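Local coordinates for protein aldo-keto reductase family 1, member B4 (Aldose reductase) (Schistosoma japonicum, PDB 4HBK) that probably reduces the aldehyde group of aldoses and other carbonyl compounds, using NADPH as hydride donor, at residues R44-I49 with K285-P290; A79-N84 with G153-T158; N213-I218 with T237-A242. One frame throughout, in Å; residues are numbered along the deposited sequence.

Contacts 1 and 3 lie in the buried barrel core and meet directly, since strand 287-288 is the sheet neighbour of strand 237-241: the N of Ile287 is 3.0 Å from the O of Val238, a probable hydrogen bond. Contact 3 pairs two full parallel strands by a ladder of backbone bonds and adds polar side chains on the inner face. Contact 1, where segment 44-49 reaches 285-290, has a single backbone bond and mainly aliphatic packing. Contact 2 joins two surface loops, centred about 17 Å from the centre of the chain, through apolar side chains and an arginine chain passing a leucine; one loop carries the predicted proton-donor tyrosine.

Contact 1. Residues R44-I49 with K285-P290; sequences RSIPVI and KLIVVP
Val48 and Val288 are joined by the hydrogen bond that ties segment 44-49 to segment 285-290: Val288 N donates to Val48 O over 2.8 Å, with an N-H...O angle of 155°. The donor stands above the carbonyl plane, 36° out of it, and so does not lie on a lone pair. The same oxygen receives the CA-H of Ile287, with 3.3 Å between Ile287 CA and Val48 O. One residue on, the pattern reverses, and Ile49 CA comes within 3.2 Å of Val288 O. These contacts accompany a lone beta bridge between Ile49 and Val288, whose CA atoms are 4.8 Å apart.

Aliphatic groups pack at both ends of this bridge. Ile49 CG1 meets Val288 CG2 at 3.8 Å, the two side chains crossing at a slant, and then reaches Pro290 CD at 4.2 Å. At the other end Ile46 offers its CG2 branch to Ile287 CD1, 4.0 Å away, the side chains crossing at about a right angle. Ile287 CG1 lies beside its own backbone N (chi1 -65°), which leaves CG2 anti to that N and 3.6 Å from Pro47 O.

A second shell surrounds these groups. Pro47 O accepts a hydrogen bond from His75 ND1, and the His75 side chain also touches Ile46 and Ile287. Leu278 and Leu281 of helix 273-283 pack on Val288, while Leu282 packs on Val48. The backbone bond of Val288 with Gly50 and that of Pro290 with Gly52 carry the pairing onward into strand 51-52. Because 51-52 and 287-288 are the first and last strands of the eight-stranded parallel sheet, this junction is the seam that closes the (beta/alpha)8, or TIM, barrel of the aldo-keto reductases.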
ATOM      1  N   ARG A  44      14.459   1.321 -10.269  1.00 18.87           N
ATOM      2  CA  ARG A  44      14.488   0.488  -9.064  1.00 16.17           C
ATOM      3  C   ARG A  44      13.413  -0.606  -9.100  1.00 15.61           C
ATOM      4  O   ARG A  44      12.440  -0.510  -9.855  1.00 18.25           O
ATOM      5  CB  ARG A  44      14.350   1.360  -7.814  1.00 15.87           C
ATOM      6  CG  ARG A  44      15.397   2.467  -7.735  1.00 15.04           C
ATOM      7  CD  ARG A  44      15.200   3.339  -6.513  1.00 14.96           C
ATOM      8  NE  ARG A  44      16.084   4.504  -6.530  1.00 12.90           N
ATOM      9  CZ  ARG A  44      17.319   4.503  -6.042  1.00 16.26           C
ATOM     10  NH1 ARG A  44      17.813   3.390  -5.501  1.00 15.00           N
ATOM     11  NH2 ARG A  44      18.053   5.613  -6.081  1.00 10.24           N
ATOM     12  N   SER A  45      13.599  -1.648  -8.297  1.00 10.95           N
ATOM     13  CA  SER A  45      12.656  -2.768  -8.255  1.00 15.68           C
ATOM     14  C   SER A  45      11.900  -2.826  -6.949  1.00 14.26           C
ATOM     15  O   SER A  45      12.416  -2.434  -5.895  1.00  8.14           O
ATOM     16  CB  SER A  45      13.385  -4.095  -8.434  1.00 13.69           C
ATOM     17  OG  SER A  45      14.060  -4.104  -9.680  1.00 32.38           O
ATOM     18  N   ILE A  46      10.687  -3.365  -7.022  1.00 12.41           N
ATOM     19  CA  ILE A  46       9.894  -3.609  -5.831  1.00 10.96           C
ATOM     20  C   ILE A  46       9.357  -5.042  -5.813  1.00  9.29           C
ATOM     21  O   ILE A  46       8.767  -5.492  -6.789  1.00 11.40           O
ATOM     22  CB  ILE A  46       8.721  -2.605  -5.750  1.00 13.30           C
ATOM     23  CG1 ILE A  46       7.881  -2.844  -4.491  1.00 10.43           C
ATOM     24  CG2 ILE A  46       7.876  -2.676  -7.021  1.00 10.33           C
ATOM     25  CD1 ILE A  46       6.858  -1.744  -4.221  1.00  8.09           C
ATOM     26  N   PRO A  47       9.556  -5.760  -4.696  1.00  9.16           N
ATOM     27  CA  PRO A  47       9.069  -7.136  -4.518  1.00  8.33           C
ATOM     28  C   PRO A  47       7.555  -7.224  -4.652  1.00  8.35           C
ATOM     29  O   PRO A  47       6.843  -6.379  -4.110  1.00  8.61           O
ATOM     30  CB  PRO A  47       9.496  -7.468  -3.090  1.00 11.26           C
ATOM     31  CG  PRO A  47      10.709  -6.597  -2.857  1.00  9.28           C
ATOM     32  CD  PRO A  47      10.335  -5.308  -3.531  1.00  8.10           C
ATOM     33  N   VAL A  48       7.062  -8.232  -5.367  1.00  8.20           N
ATOM     34  CA  VAL A  48       5.642  -8.266  -5.720  1.00  8.56           C
ATOM     35  C   VAL A  48       4.725  -8.682  -4.568  1.00  9.73           C
ATOM     36  O   VAL A  48       3.496  -8.623  -4.693  1.00  9.06           O
ATOM     37  CB  VAL A  48       5.370  -9.157  -6.953  1.00 10.19           C
ATOM     38  CG1 VAL A  48       5.979  -8.528  -8.211  1.00 12.68           C
ATOM     39  CG2 VAL A  48       5.914 -10.550  -6.735  1.00  9.61           C
ATOM     40  N   ILE A  49       5.312  -9.126  -3.460  1.00  7.49           N
ATOM     41  CA  ILE A  49       4.531  -9.342  -2.242  1.00  9.68           C
ATOM     42  C   ILE A  49       5.233  -8.698  -1.050  1.00  9.71           C
ATOM     43  O   ILE A  49       6.460  -8.734  -0.951  1.00  9.41           O
ATOM     44  CB  ILE A  49       4.227 -10.847  -1.946  1.00  7.74           C
ATOM     45  CG1 ILE A  49       3.321 -10.972  -0.709  1.00  6.59           C
ATOM     46  CG2 ILE A  49       5.514 -11.636  -1.751  1.00  8.26           C
ATOM     47  CD1 ILE A  49       2.815 -12.410  -0.447  1.00  9.92           C
ATOM     48  N   LYS A 285      -0.211  -8.219 -12.822  1.00 11.56           N
ATOM     49  CA  LYS A 285       1.011  -7.416 -12.719  1.00 12.14           C
ATOM     50  C   LYS A 285       0.967  -6.428 -11.558  1.00 12.53           C
ATOM     51  O   LYS A 285       1.489  -5.317 -11.657  1.00 10.45           O
ATOM     52  CB  LYS A 285       1.310  -6.705 -14.044  1.00 15.43           C
ATOM     53  CG  LYS A 285       1.271  -7.651 -15.236  1.00 22.12           C
ATOM     54  CD  LYS A 285       2.421  -7.423 -16.199  1.00 34.01           C
ATOM     55  CE  LYS A 285       2.062  -6.425 -17.299  1.00 52.29           C
ATOM     56  NZ  LYS A 285       3.006  -6.512 -18.476  1.00 58.20           N
ATOM     57  N   LEU A 286       0.346  -6.857 -10.459  1.00 12.89           N
ATOM     58  CA  LEU A 286       0.208  -6.032  -9.256  1.00 12.21           C
ATOM     59  C   LEU A 286       1.176  -6.495  -8.177  1.00  9.39           C
ATOM     60  O   LEU A 286       1.583  -7.658  -8.155  1.00 10.76           O
ATOM     61  CB  LEU A 286      -1.222  -6.129  -8.710  1.00  6.98           C
ATOM     62  CG  LEU A 286      -2.300  -5.765  -9.735  1.00 10.62           C
ATOM     63  CD1 LEU A 286      -3.692  -6.112  -9.236  1.00  7.46           C
ATOM     64  CD2 LEU A 286      -2.221  -4.276 -10.093  1.00  8.52           C
ATOM     65  N   ILE A 287       1.556  -5.570  -7.303  1.00  9.48           N
ATOM     66  CA  ILE A 287       2.197  -5.912  -6.040  1.00  8.85           C
ATOM     67  C   ILE A 287       1.062  -6.210  -5.076  1.00  8.18           C
ATOM     68  O   ILE A 287      -0.026  -5.670  -5.235  1.00  9.40           O
ATOM     69  CB  ILE A 287       3.011  -4.724  -5.496  1.00 10.30           C
ATOM     70  CG1 ILE A 287       4.185  -4.394  -6.439  1.00  9.92           C
ATOM     71  CG2 ILE A 287       3.509  -5.011  -4.101  1.00  6.76           C
ATOM     72  CD1 ILE A 287       3.960  -3.157  -7.289  1.00  8.31           C
ATOM     73  N   VAL A 288       1.276  -7.080  -4.094  1.00  7.09           N
ATOM     74  CA  VAL A 288       0.240  -7.301  -3.090  1.00 10.01           C
ATOM     75  C   VAL A 288       0.803  -7.157  -1.683  1.00  8.54           C
ATOM     76  O   VAL A 288       1.924  -7.597  -1.409  1.00 10.96           O
ATOM     77  CB  VAL A 288      -0.464  -8.682  -3.261  1.00 10.27           C
ATOM     78  CG1 VAL A 288      -1.125  -8.774  -4.641  1.00 11.12           C
ATOM     79  CG2 VAL A 288       0.524  -9.831  -3.040  1.00  8.21           C
ATOM     80  N   VAL A 289       0.019  -6.556  -0.791  1.00  7.52           N
ATOM     81  CA  VAL A 289       0.443  -6.361   0.590  1.00  6.30           C
ATOM     82  C   VAL A 289      -0.647  -6.843   1.560  1.00 10.37           C
ATOM     83  O   VAL A 289      -1.227  -6.054   2.304  1.00  9.51           O
ATOM     84  CB  VAL A 289       0.850  -4.876   0.865  1.00  9.04           C
ATOM     85  CG1 VAL A 289       2.110  -4.508   0.069  1.00  5.73           C
ATOM     86  CG2 VAL A 289      -0.278  -3.927   0.498  1.00  7.76           C
ATOM     87  N   PRO A 290      -0.914  -8.165   1.565  1.00 10.26           N
ATOM     88  CA  PRO A 290      -1.926  -8.734   2.460  1.00 12.15           C
ATOM     89  C   PRO A 290      -1.556  -8.486   3.919  1.00 12.96           C
ATOM     90  O   PRO A 290      -0.419  -8.759   4.311  1.00 12.11           O
ATOM     91  CB  PRO A 290      -1.866 -10.234   2.149  1.00  7.28           C
ATOM     92  CG  PRO A 290      -0.494 -10.454   1.627  1.00  9.18           C
ATOM     93  CD  PRO A 290      -0.194  -9.211   0.821  1.00  7.38           C
TER

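Contact 2. Residues A79-N84 with G153-T158; sequences AYVYRN and GDLFPT
Leu155 projects its isobutyl group onto the short 3-10 turn 80-82, and its CD2 methyl is the centre of the tight part of the contact. CD2 lies 3.7 Å from Val81 CA and 3.8 Å from Val81 CG2. The same methyl approaches the Tyr80 ring at its edge, near the ring plane, with 4.0 Å to Tyr80 CE2. Val81 has CG1 between its backbone N and carbonyl carbon (chi1 69°), which puts CG2 anti to N, and this branch reaches both Leu155 and, at 4.2 Å, CE2 of Phe156.

The solvent side has fewer contacts, Arg83 and Phe156 both being exposed. Arg83 bends at chi2 (-137°) and chi3 (-105°), and its chain runs past Leu155 in the opposite direction; NH1 is nonetheless close, 3.2 Å from Leu155 CD1, the methyl lying oblique to the guanidinium plane. Asp154 is not in contact, its OD1 standing 6.2 Å from Arg83 NH1. Phe156 meets the ring of Trp113, whose NE1 donates to Leu155 O.

Tyr82, the predicted proton donor, turns away from segment 153-158, and its OH is hydrogen-bonded to Lys291 NZ. The side chain of Val81 touches that of His144, a predicted substrate-binding residue. With neither hydrogen bond nor salt bridge between the segments, the fit of apolar groups probably accounts for most of their association, and the loop of the probable proton donor meets its neighbour without directional polar bonds.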
ATOM      1  N   ALA A  79       2.704   2.518   7.763  1.00  8.80           N
ATOM      2  CA  ALA A  79       2.073   3.825   7.682  1.00 11.74           C
ATOM      3  C   ALA A  79       2.119   4.530   9.025  1.00 13.18           C
ATOM      4  O   ALA A  79       1.959   3.914  10.078  1.00  9.75           O
ATOM      5  CB  ALA A  79       0.634   3.723   7.146  1.00  8.49           C
ATOM      6  N   TYR A  80       2.361   5.834   8.971  1.00 11.76           N
ATOM      7  CA  TYR A  80       2.435   6.645  10.167  1.00 15.09           C
ATOM      8  C   TYR A  80       1.152   6.509  10.957  1.00 11.26           C
ATOM      9  O   TYR A  80       1.165   6.452  12.181  1.00 13.84           O
ATOM     10  CB  TYR A  80       2.642   8.108   9.774  1.00 18.70           C
ATOM     11  CG  TYR A  80       2.753   9.050  10.946  1.00 19.18           C
ATOM     12  CD1 TYR A  80       3.995   9.464  11.411  1.00 24.23           C
ATOM     13  CD2 TYR A  80       1.617   9.539  11.582  1.00 18.21           C
ATOM     14  CE1 TYR A  80       4.102  10.339  12.481  1.00 30.08           C
ATOM     15  CE2 TYR A  80       1.716  10.409  12.657  1.00 21.79           C
ATOM     16  CZ  TYR A  80       2.959  10.806  13.102  1.00 25.01           C
ATOM     17  OH  TYR A  80       3.064  11.679  14.166  1.00 40.74           O
ATOM     18  N   VAL A  81       0.032   6.458  10.243  1.00 13.90           N
ATOM     19  CA  VAL A  81      -1.281   6.542  10.884  1.00 12.92           C
ATOM     20  C   VAL A  81      -1.645   5.314  11.730  1.00 14.66           C
ATOM     21  O   VAL A  81      -2.550   5.383  12.557  1.00 14.21           O
ATOM     22  CB  VAL A  81      -2.405   6.785   9.848  1.00 13.94           C
ATOM     23  CG1 VAL A  81      -2.601   5.554   8.979  1.00 10.15           C
ATOM     24  CG2 VAL A  81      -3.702   7.140  10.548  1.00 11.03           C
ATOM     25  N   TYR A  82      -0.958   4.193  11.528  1.00 14.44           N
ATOM     26  CA  TYR A  82      -1.248   2.993  12.321  1.00 15.62           C
ATOM     27  C   TYR A  82      -0.593   3.092  13.692  1.00 17.50           C
ATOM     28  O   TYR A  82      -0.836   2.263  14.566  1.00 18.81           O
ATOM     29  CB  TYR A  82      -0.765   1.735  11.601  1.00 15.49           C
ATOM     30  CG  TYR A  82      -1.417   1.538  10.258  1.00 18.12           C
ATOM     31  CD1 TYR A  82      -2.797   1.651  10.116  1.00 22.16           C
ATOM     32  CD2 TYR A  82      -0.665   1.256   9.136  1.00 15.78           C
ATOM     33  CE1 TYR A  82      -3.406   1.475   8.895  1.00 20.23           C
ATOM     34  CE2 TYR A  82      -1.267   1.077   7.901  1.00 20.01           C
ATOM     35  CZ  TYR A  82      -2.637   1.192   7.788  1.00 23.94           C
ATOM     36  OH  TYR A  82      -3.253   1.015   6.570  1.00 27.64           O
ATOM     37  N   ARG A  83       0.265   4.097  13.859  1.00 15.73           N
ATOM     38  CA  ARG A  83       0.877   4.396  15.149  1.00 15.75           C
ATOM     39  C   ARG A  83       1.664   3.225  15.741  1.00 19.61           C
ATOM     40  O   ARG A  83       1.661   3.026  16.955  1.00 21.70           O
ATOM     41  CB  ARG A  83      -0.203   4.848  16.135  1.00 22.58           C
ATOM     42  CG  ARG A  83      -0.842   6.165  15.741  1.00 28.68           C
ATOM     43  CD  ARG A  83      -1.018   7.071  16.945  1.00 41.37           C
ATOM     44  NE  ARG A  83      -2.413   7.120  17.367  1.00 48.63           N
ATOM     45  CZ  ARG A  83      -3.094   8.244  17.559  1.00 49.93           C
ATOM     46  NH1 ARG A  83      -2.507   9.421  17.376  1.00 49.56           N
ATOM     47  NH2 ARG A  83      -4.364   8.192  17.943  1.00 50.08           N
ATOM     48  N   ASN A  84       2.338   2.456  14.891  1.00 16.08           N
ATOM     49  CA  ASN A  84       3.124   1.321  15.364  1.00 13.67           C
ATOM     50  C   ASN A  84       4.461   1.189  14.658  1.00 13.92           C
ATOM     51  O   ASN A  84       5.063   0.119  14.664  1.00 14.42           O
ATOM     52  CB  ASN A  84       2.337   0.015  15.206  1.00 13.96           C
ATOM     53  CG  ASN A  84       1.915  -0.234  13.776  1.00 12.90           C
ATOM     54  OD1 ASN A  84       2.355   0.466  12.864  1.00 10.11           O
ATOM     55  ND2 ASN A  84       1.064  -1.237  13.568  1.00 12.62           N
ATOM     56  N   GLY A 153      -2.843  18.365  15.846  1.00 36.99           N
ATOM     57  CA  GLY A 153      -3.644  17.740  16.874  1.00 36.78           C
ATOM     58  C   GLY A 153      -3.705  16.248  16.685  1.00 32.87           C
ATOM     59  O   GLY A 153      -2.679  15.584  16.515  1.00 33.50           O
ATOM     60  N   ASP A 154      -4.922  15.724  16.701  1.00 24.79           N
ATOM     61  CA  ASP A 154      -5.125  14.296  16.551  1.00 26.73           C
ATOM     62  C   ASP A 154      -5.044  13.873  15.077  1.00 26.46           C
ATOM     63  O   ASP A 154      -5.144  14.703  14.170  1.00 19.46           O
ATOM     64  CB  ASP A 154      -6.454  13.912  17.183  1.00 24.51           C
ATOM     65  CG  ASP A 154      -6.552  14.368  18.634  1.00 31.30           C
ATOM     66  OD1 ASP A 154      -5.498  14.497  19.294  1.00 28.86           O
ATOM     67  OD2 ASP A 154      -7.676  14.605  19.110  1.00 30.24           O
ATOM     68  N   LEU A 155      -4.853  12.584  14.840  1.00 23.07           N
ATOM     69  CA  LEU A 155      -4.680  12.124  13.473  1.00 19.59           C
ATOM     70  C   LEU A 155      -5.949  12.310  12.661  1.00 17.61           C
ATOM     71  O   LEU A 155      -5.895  12.497  11.449  1.00 18.27           O
ATOM     72  CB  LEU A 155      -4.187  10.678  13.437  1.00 25.45           C
ATOM     73  CG  LEU A 155      -2.657  10.673  13.441  1.00 31.08           C
ATOM     74  CD1 LEU A 155      -2.147  11.283  14.738  1.00 39.51           C
ATOM     75  CD2 LEU A 155      -2.093   9.290  13.241  1.00 32.61           C
ATOM     76  N   PHE A 156      -7.087  12.259  13.339  1.00 16.06           N
ATOM     77  CA  PHE A 156      -8.365  12.572  12.722  1.00 15.95           C
ATOM     78  C   PHE A 156      -8.995  13.760  13.447  1.00 17.37           C
ATOM     79  O   PHE A 156      -9.862  13.574  14.303  1.00 19.08           O
ATOM     80  CB  PHE A 156      -9.304  11.365  12.789  1.00 16.81           C
ATOM     81  CG  PHE A 156      -8.923  10.244  11.864  1.00 19.24           C
ATOM     82  CD1 PHE A 156      -9.538  10.112  10.630  1.00 16.63           C
ATOM     83  CD2 PHE A 156      -7.956   9.320  12.232  1.00 12.84           C
ATOM     84  CE1 PHE A 156      -9.194   9.077   9.773  1.00 22.09           C
ATOM     85  CE2 PHE A 156      -7.605   8.286  11.384  1.00 20.07           C
ATOM     86  CZ  PHE A 156      -8.227   8.158  10.153  1.00 19.26           C
ATOM     87  N   PRO A 157      -8.559  14.989  13.112  1.00 16.25           N
ATOM     88  CA  PRO A 157      -9.098  16.170  13.801  1.00 16.19           C
ATOM     89  C   PRO A 157     -10.606  16.204  13.622  1.00 16.35           C
ATOM     90  O   PRO A 157     -11.073  16.083  12.487  1.00 17.26           O
ATOM     91  CB  PRO A 157      -8.470  17.354  13.054  1.00 17.00           C
ATOM     92  CG  PRO A 157      -7.432  16.783  12.145  1.00 18.80           C
ATOM     93  CD  PRO A 157      -7.725  15.332  11.948  1.00 15.88           C
ATOM     94  N   THR A 158     -11.360  16.378  14.704  1.00 15.53           N
ATOM     95  CA  THR A 158     -12.814  16.233  14.631  1.00 16.11           C
ATOM     96  C   THR A 158     -13.574  17.351  15.361  1.00 16.89           C
ATOM     97  O   THR A 158     -13.124  17.834  16.389  1.00 19.76           O
ATOM     98  CB  THR A 158     -13.249  14.845  15.192  1.00 19.64           C
ATOM     99  OG1 THR A 158     -12.566  13.792  14.488  1.00 18.56           O
ATOM    100  CG2 THR A 158     -14.753  14.648  15.050  1.00 17.75           C
TER

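Contact 3. Residues N213-I218 with T237-A242; sequences NLQIEI and TVTAYA
Leu214 and Thr237 begin the backbone ladder between the parallel strands 213-217 and 237-241, whose axes run 4.6 Å apart at closest approach. After Leu214 N to Thr237 O, Thr239 N donates to Leu214 O over 2.7 Å, and in the next step Thr239 O accepts from Ile216 N at 3.0 Å. Tyr241 N to Ile216 O follows, and a longer Ile218 N to Tyr241 O ends the alternation.

Polar side chains cluster on the face of Asn213, Gln215 and Thr239. With CG anti to its backbone N (chi1 175°), Asn213 swings ND2 across to two hydroxyls: Thr237 OG1 at 2.9 Å, in the amide plane with an angle of 172° at the hydrogen, and Thr239 OG1 at 3.0 Å, tilted from that plane. A water donates to Asn213 OD1, accepts from Gln215 NE2 and is hydrogen-bonded to Thr239 OG1; Gln215 NE2 is also hydrogen-bonded to Asp77 OD1.

Aromatic contacts lie farther along. Glu217 N lies over one face of the Tyr241 ring, 3.4 Å above the plane and offset toward the rim, and Glu217 CB makes a CH-pi contact with it; Gln215 CG sits at the ring edge, 3.7 Å from Tyr241 CD2. Tyr241 OH is hydrogen-bonded to Asn194 OD1.

On the face of Leu214, Ile216, Val238 and Ala240, Val238 CG1 meets Ile216 CD1; Ile218, just past the strand, brings its CD1 to the same methyl at 3.6 Å. Ala231 of helix 225-233 packs on Leu214 and Val238, completing the beta-alpha-beta unit. Two hydroxyls and a water thus satisfy both ends of the buried Asn213 amide and probably fix its rotation, and Gln215 lies close to Lys111, a predicted active-site residue.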
ATOM      1  N   ASN A 213       4.679   4.562  -7.866  1.00  8.95           N
ATOM      2  CA  ASN A 213       3.748   3.546  -7.409  1.00  9.64           C
ATOM      3  C   ASN A 213       2.416   4.141  -6.967  1.00  9.75           C
ATOM      4  O   ASN A 213       2.367   5.257  -6.444  1.00  8.17           O
ATOM      5  CB  ASN A 213       4.396   2.739  -6.276  1.00  7.40           C
ATOM      6  CG  ASN A 213       3.455   1.735  -5.653  1.00  9.12           C
ATOM      7  OD1 ASN A 213       2.912   1.977  -4.573  1.00 13.46           O
ATOM      8  ND2 ASN A 213       3.265   0.592  -6.314  1.00  7.00           N
ATOM      9  N   LEU A 214       1.340   3.399  -7.206  1.00  7.51           N
ATOM     10  CA  LEU A 214       0.009   3.784  -6.760  1.00  7.66           C
ATOM     11  C   LEU A 214      -0.504   2.610  -5.940  1.00  7.94           C
ATOM     12  O   LEU A 214      -0.432   1.461  -6.397  1.00  6.60           O
ATOM     13  CB  LEU A 214      -0.914   4.017  -7.963  1.00  8.78           C
ATOM     14  CG  LEU A 214      -2.408   4.213  -7.675  1.00  9.17           C
ATOM     15  CD1 LEU A 214      -2.673   5.540  -6.970  1.00  6.76           C
ATOM     16  CD2 LEU A 214      -3.253   4.099  -8.950  1.00  5.88           C
ATOM     17  N   GLN A 215      -0.982   2.887  -4.730  1.00  6.08           N
ATOM     18  CA  GLN A 215      -1.548   1.846  -3.878  1.00  7.66           C
ATOM     19  C   GLN A 215      -3.030   2.135  -3.712  1.00  7.80           C
ATOM     20  O   GLN A 215      -3.406   3.232  -3.318  1.00  9.35           O
ATOM     21  CB  GLN A 215      -0.846   1.779  -2.503  1.00  6.21           C
ATOM     22  CG  GLN A 215      -1.408   0.675  -1.581  1.00  8.61           C
ATOM     23  CD  GLN A 215      -0.652   0.512  -0.248  1.00  9.83           C
ATOM     24  OE1 GLN A 215      -1.266   0.512   0.816  1.00  9.54           O
ATOM     25  NE2 GLN A 215       0.673   0.348  -0.312  1.00  7.36           N
ATOM     26  N   ILE A 216      -3.863   1.154  -4.024  1.00  6.85           N
ATOM     27  CA  ILE A 216      -5.309   1.325  -4.020  1.00  6.31           C
ATOM     28  C   ILE A 216      -5.939  -0.005  -3.652  1.00  9.79           C
ATOM     29  O   ILE A 216      -5.274  -1.042  -3.718  1.00 10.22           O
ATOM     30  CB  ILE A 216      -5.830   1.716  -5.417  1.00  9.54           C
ATOM     31  CG1 ILE A 216      -5.122   0.879  -6.503  1.00  8.75           C
ATOM     32  CG2 ILE A 216      -5.647   3.211  -5.658  1.00  6.43           C
ATOM     33  CD1 ILE A 216      -5.618   1.139  -7.935  1.00  9.13           C
ATOM     34  N   GLU A 217      -7.220   0.019  -3.286  1.00  8.30           N
ATOM     35  CA  GLU A 217      -7.960  -1.206  -3.008  1.00 10.09           C
ATOM     36  C   GLU A 217      -8.181  -2.008  -4.280  1.00 12.33           C
ATOM     37  O   GLU A 217      -8.776  -1.520  -5.245  1.00 12.78           O
ATOM     38  CB  GLU A 217      -9.307  -0.897  -2.350  1.00 10.39           C
ATOM     39  CG  GLU A 217     -10.269  -2.083  -2.296  1.00 10.16           C
ATOM     40  CD  GLU A 217     -11.601  -1.712  -1.652  1.00 15.17           C
ATOM     41  OE1 GLU A 217     -11.753  -0.553  -1.197  1.00 12.23           O
ATOM     42  OE2 GLU A 217     -12.494  -2.579  -1.600  1.00 18.96           O
ATOM     43  N   ILE A 218      -7.698  -3.245  -4.273  1.00 11.13           N
ATOM     44  CA  ILE A 218      -7.878  -4.143  -5.406  1.00 12.19           C
ATOM     45  C   ILE A 218      -8.031  -5.590  -4.915  1.00 13.07           C
ATOM     46  O   ILE A 218      -7.209  -6.100  -4.132  1.00 11.10           O
ATOM     47  CB  ILE A 218      -6.694  -4.061  -6.404  1.00 10.83           C
ATOM     48  CG1 ILE A 218      -6.289  -2.612  -6.669  1.00  7.69           C
ATOM     49  CG2 ILE A 218      -7.043  -4.755  -7.724  1.00 10.93           C
ATOM     50  CD1 ILE A 218      -5.059  -2.507  -7.577  1.00  6.82           C
ATOM     51  N   THR A 237       3.723   1.567 -11.212  1.00 10.86           N
ATOM     52  CA  THR A 237       3.392   0.229 -10.738  1.00  8.05           C
ATOM     53  C   THR A 237       2.224   0.393  -9.783  1.00  9.61           C
ATOM     54  O   THR A 237       2.000   1.485  -9.244  1.00  9.69           O
ATOM     55  CB  THR A 237       4.537  -0.425  -9.991  1.00 10.64           C
ATOM     56  OG1 THR A 237       4.796   0.312  -8.787  1.00  8.10           O
ATOM     57  CG2 THR A 237       5.797  -0.492 -10.871  1.00  9.73           C
ATOM     58  N   VAL A 238       1.484  -0.686  -9.565  1.00  9.87           N
ATOM     59  CA  VAL A 238       0.265  -0.600  -8.787  1.00  7.26           C
ATOM     60  C   VAL A 238       0.244  -1.657  -7.710  1.00  8.91           C
ATOM     61  O   VAL A 238       0.499  -2.826  -7.974  1.00  9.91           O
ATOM     62  CB  VAL A 238      -0.977  -0.764  -9.674  1.00  7.76           C
ATOM     63  CG1 VAL A 238      -2.243  -0.609  -8.843  1.00  7.92           C
ATOM     64  CG2 VAL A 238      -0.956   0.265 -10.810  1.00  9.72           C
ATOM     65  N   THR A 239      -0.073  -1.239  -6.494  1.00  8.78           N
ATOM     66  CA  THR A 239      -0.116  -2.144  -5.365  1.00  6.60           C
ATOM     67  C   THR A 239      -1.553  -2.309  -4.933  1.00  9.35           C
ATOM     68  O   THR A 239      -2.302  -1.332  -4.826  1.00  7.68           O
ATOM     69  CB  THR A 239       0.708  -1.595  -4.190  1.00 10.41           C
ATOM     70  OG1 THR A 239       2.096  -1.573  -4.554  1.00  8.42           O
ATOM     71  CG2 THR A 239       0.515  -2.455  -2.931  1.00  8.12           C
ATOM     72  N   ALA A 240      -1.940  -3.555  -4.690  1.00  7.55           N
ATOM     73  CA  ALA A 240      -3.287  -3.843  -4.246  1.00  8.35           C
ATOM     74  C   ALA A 240      -3.286  -3.898  -2.742  1.00  9.92           C
ATOM     75  O   ALA A 240      -2.614  -4.735  -2.156  1.00  8.14           O
ATOM     76  CB  ALA A 240      -3.751  -5.167  -4.804  1.00  9.10           C
ATOM     77  N   TYR A 241      -4.030  -3.010  -2.102  1.00 10.61           N
ATOM     78  CA  TYR A 241      -4.238  -3.201  -0.690  1.00 11.68           C
ATOM     79  C   TYR A 241      -5.575  -3.901  -0.441  1.00 12.94           C
ATOM     80  O   TYR A 241      -6.436  -3.954  -1.325  1.00 11.34           O
ATOM     81  CB  TYR A 241      -4.035  -1.912   0.116  1.00 14.48           C
ATOM     82  CG  TYR A 241      -5.143  -0.880   0.123  1.00 11.95           C
ATOM     83  CD1 TYR A 241      -6.336  -1.096   0.806  1.00 12.90           C
ATOM     84  CD2 TYR A 241      -4.946   0.361  -0.474  1.00 12.34           C
ATOM     85  CE1 TYR A 241      -7.340  -0.112   0.840  1.00 14.91           C
ATOM     86  CE2 TYR A 241      -5.926   1.344  -0.443  1.00 14.33           C
ATOM     87  CZ  TYR A 241      -7.115   1.110   0.209  1.00 13.77           C
ATOM     88  OH  TYR A 241      -8.059   2.108   0.219  1.00 10.71           O
ATOM     89  N   ALA A 242      -5.720  -4.463   0.755  1.00 14.17           N
ATOM     90  CA  ALA A 242      -6.864  -5.320   1.064  1.00 13.61           C
ATOM     91  C   ALA A 242      -7.079  -6.340  -0.051  1.00 15.36           C
ATOM     92  O   ALA A 242      -8.195  -6.475  -0.558  1.00 13.29           O
ATOM     93  CB  ALA A 242      -8.118  -4.480   1.263  1.00 15.77           C
TER
HETATM   94  O   HOH W   1       2.932   0.097  -2.581  1.00 10.62           O